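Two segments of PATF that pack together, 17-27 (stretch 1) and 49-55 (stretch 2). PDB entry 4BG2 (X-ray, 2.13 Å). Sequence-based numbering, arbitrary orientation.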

# COMPACT_ATOMS: atom_id res chain seq x y z
N GLN A 17 -16.95 -8.09 3.85
CA GLN A 17 -17.30 -8.79 2.63
C GLN A 17 -16.23 -8.60 1.54
O GLN A 17 -15.83 -9.56 0.91
CB GLN A 17 -18.69 -8.39 2.15
CG GLN A 17 -19.10 -9.21 0.94
CD GLN A 17 -19.13 -10.71 1.21
OE1 GLN A 17 -19.54 -11.16 2.28
NE2 GLN A 17 -18.66 -11.48 0.25
N PHE A 18 -15.73 -7.38 1.38
CA PHE A 18 -14.57 -7.16 0.49
C PHE A 18 -13.42 -8.10 0.81
O PHE A 18 -12.85 -8.74 -0.08
CB PHE A 18 -14.04 -5.72 0.56
CG PHE A 18 -15.06 -4.69 0.17
CD1 PHE A 18 -16.06 -4.98 -0.72
CD2 PHE A 18 -15.00 -3.41 0.71
CE1 PHE A 18 -17.00 -4.03 -1.07
CE2 PHE A 18 -15.92 -2.45 0.35
CZ PHE A 18 -16.92 -2.76 -0.54
N VAL A 19 -13.06 -8.16 2.10
CA VAL A 19 -11.93 -8.96 2.52
C VAL A 19 -12.24 -10.45 2.27
O VAL A 19 -11.40 -11.18 1.75
CB VAL A 19 -11.60 -8.69 4.00
CG1 VAL A 19 -10.67 -9.74 4.55
CG2 VAL A 19 -11.02 -7.29 4.18
N ARG A 20 -13.44 -10.89 2.60
CA ARG A 20 -13.83 -12.31 2.39
C ARG A 20 -13.92 -12.68 0.90
O ARG A 20 -13.40 -13.70 0.48
CB ARG A 20 -15.16 -12.60 3.07
CG ARG A 20 -15.09 -12.56 4.60
CD ARG A 20 -14.46 -13.82 5.19
NE ARG A 20 -14.17 -13.68 6.62
CZ ARG A 20 -15.09 -13.72 7.58
NH1 ARG A 20 -16.38 -13.87 7.29
NH2 ARG A 20 -14.73 -13.59 8.85
N THR A 21 -14.55 -11.83 0.10
CA THR A 21 -14.64 -12.07 -1.34
C THR A 21 -13.27 -12.21 -1.99
O THR A 21 -13.08 -13.06 -2.85
CB THR A 21 -15.43 -10.95 -2.01
OG1 THR A 21 -16.72 -10.89 -1.39
CG2 THR A 21 -15.59 -11.21 -3.52
N HIS A 22 -12.30 -11.44 -1.53
CA HIS A 22 -10.94 -11.56 -2.03
C HIS A 22 -10.29 -12.91 -1.68
O HIS A 22 -9.64 -13.55 -2.54
CB HIS A 22 -10.11 -10.42 -1.45
CG HIS A 22 -8.70 -10.39 -1.94
ND1 HIS A 22 -8.35 -9.85 -3.17
CD2 HIS A 22 -7.55 -10.81 -1.38
CE1 HIS A 22 -7.05 -9.94 -3.33
NE2 HIS A 22 -6.53 -10.52 -2.26
N GLN A 23 -10.44 -13.33 -0.42
CA GLN A 23 -9.97 -14.65 0.00
C GLN A 23 -10.59 -15.76 -0.85
O GLN A 23 -9.88 -16.69 -1.26
CB GLN A 23 -10.32 -14.93 1.47
CG GLN A 23 -9.54 -14.08 2.46
CD GLN A 23 -10.12 -14.13 3.86
OE1 GLN A 23 -10.73 -15.13 4.27
NE2 GLN A 23 -9.95 -13.03 4.61
N GLU A 24 -11.89 -15.67 -1.09
CA GLU A 24 -12.58 -16.70 -1.87
C GLU A 24 -12.02 -16.74 -3.29
O GLU A 24 -11.64 -17.79 -3.78
CB GLU A 24 -14.09 -16.43 -1.96
CG GLU A 24 -14.83 -16.44 -0.63
CD GLU A 24 -16.33 -16.22 -0.78
OE1 GLU A 24 -16.75 -15.50 -1.73
OE2 GLU A 24 -17.09 -16.77 0.05
N ALA A 25 -11.96 -15.59 -3.93
CA ALA A 25 -11.53 -15.49 -5.33
C ALA A 25 -10.10 -16.00 -5.59
O ALA A 25 -9.83 -16.58 -6.63
CB ALA A 25 -11.66 -14.06 -5.81
N PHE A 26 -9.19 -15.80 -4.64
CA PHE A 26 -7.78 -16.13 -4.85
C PHE A 26 -7.26 -17.25 -3.97
O PHE A 26 -6.06 -17.36 -3.77
CB PHE A 26 -6.95 -14.85 -4.71
CG PHE A 26 -7.37 -13.83 -5.69
CD1 PHE A 26 -7.17 -14.07 -7.04
CD2 PHE A 26 -8.08 -12.72 -5.30
CE1 PHE A 26 -7.60 -13.17 -7.98
CE2 PHE A 26 -8.50 -11.79 -6.23
CZ PHE A 26 -8.28 -12.03 -7.58
N ASP A 27 -8.18 -18.06 -3.44
CA ASP A 27 -7.83 -19.23 -2.64
C ASP A 27 -6.87 -18.92 -1.49
O ASP A 27 -5.90 -19.62 -1.29
CB ASP A 27 -7.24 -20.34 -3.53
CG ASP A 27 -8.22 -20.81 -4.60
OD1 ASP A 27 -9.15 -20.04 -4.95
OD2 ASP A 27 -8.06 -21.95 -5.11
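Stretch 2, residues 49-55: SVESSCQ

A single strand lies nearly parallel along one flank of a helix, and the contact is a small, buried, mostly apolar one in which every second strand residue meets a helix side chain, with one histidine adding a weak polar link to the strand backbone. Residues 49-55 are extended throughout, part of a strand that runs on past both ends of the stretch. Residues 17-25 belong to a helix that begins earlier in the chain, and its N-to-C direction makes an angle of only 11° with that of the strand; the axes approach to 9.2 Å, and 313 Å² of surface is buried, both sides summed.

The register follows from the two repeats. A strand brings a side chain back to the same face every second residue, a helix roughly every fourth, and here the steps match: Phe18 pairs with Val50 and His22 with Ser52, each at a CA to CA distance of 7.2 Å, and Phe26 with Cys54 at 8.2 Å between their CA atoms. All six of these residues direct CA-to-CB toward the other stretch. Of the other strand residues, Ser49 and Ser53 direct CA-to-CB away, and Ser49, Glu51 and Gln55 make no contact.

At the first level, Val50 in rotamer t engages two helix residues. Its CG2 lies 4.0 Å from CD2 of Phe18, at the edge of that ring and near its plane, while Val50 CG1 lies 4.0 Å from CG2 of Val19, whose CA-to-CB bond points sideways.

The middle level belongs to His22, which with chi1 at t gives up more area to the strand than any other helix residue. Ser52 CB sits over one face of the imidazole, 3.7 Å from the ring centroid of His22 and 19° off its normal, a CH-pi contact that a small side chain can make closely. At the ring edge, His22 NE2 donates a hydrogen bond to Ser53 O at 3.2 Å; the N-H...O angle of 125° makes it weak. Ser53 therefore takes part through its carbonyl although its CA-to-CB bond points away.

Cys54 forms the last level of the contact. Its SG stands over one face of the Phe26 ring, 3.6 Å from the centroid and 10° off the normal, and the same SG approaches His22 CE1 obliquely at 3.7 Å. Phe26 is the first residue to leave helical phi/psi, yet its backbone N still bonds to His22 O at 3.1 Å.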

# COMPACT_ATOMS: atom_id res chain seq x y z
N SER A 49 -11.79 2.55 3.18
CA SER A 49 -11.46 1.90 1.93
C SER A 49 -10.63 0.65 2.22
O SER A 49 -9.81 0.63 3.15
CB SER A 49 -10.72 2.86 0.99
OG SER A 49 -9.33 2.71 1.12
N VAL A 50 -10.90 -0.42 1.49
CA VAL A 50 -10.14 -1.64 1.61
C VAL A 50 -9.39 -1.84 0.32
O VAL A 50 -10.01 -1.93 -0.75
CB VAL A 50 -11.03 -2.87 1.87
CG1 VAL A 50 -10.18 -4.13 1.95
CG2 VAL A 50 -11.87 -2.68 3.12
N GLU A 51 -8.06 -1.86 0.40
CA GLU A 51 -7.22 -2.05 -0.78
C GLU A 51 -6.64 -3.43 -0.71
O GLU A 51 -5.71 -3.68 0.07
CB GLU A 51 -6.09 -1.02 -0.86
CG GLU A 51 -5.38 -1.01 -2.23
CD GLU A 51 -4.42 0.17 -2.44
OE1 GLU A 51 -3.85 0.64 -1.45
OE2 GLU A 51 -4.20 0.61 -3.60
N SER A 52 -7.20 -4.34 -1.49
CA SER A 52 -6.72 -5.71 -1.55
C SER A 52 -5.71 -5.83 -2.70
O SER A 52 -5.76 -5.08 -3.67
CB SER A 52 -7.89 -6.68 -1.80
OG SER A 52 -8.96 -6.50 -0.87
N SER A 53 -4.83 -6.82 -2.65
CA SER A 53 -3.91 -7.04 -3.75
C SER A 53 -3.46 -8.50 -3.86
O SER A 53 -3.68 -9.32 -2.95
CB SER A 53 -2.72 -6.11 -3.62
OG SER A 53 -1.98 -6.39 -2.44
N CYS A 54 -2.87 -8.80 -5.00
CA CYS A 54 -2.24 -10.08 -5.26
C CYS A 54 -0.85 -9.84 -5.75
O CYS A 54 -0.64 -9.09 -6.72
CB CYS A 54 -3.01 -10.87 -6.30
SG CYS A 54 -4.69 -11.30 -5.77
N GLN A 55 0.12 -10.42 -5.07
CA GLN A 55 1.50 -10.39 -5.55
C GLN A 55 1.69 -11.61 -6.43
O GLN A 55 1.48 -12.74 -5.98
CB GLN A 55 2.49 -10.42 -4.41
CG GLN A 55 3.95 -10.39 -4.83
CD GLN A 55 4.84 -10.07 -3.65
OE1 GLN A 55 5.06 -10.92 -2.78
NE2 GLN A 55 5.35 -8.85 -3.60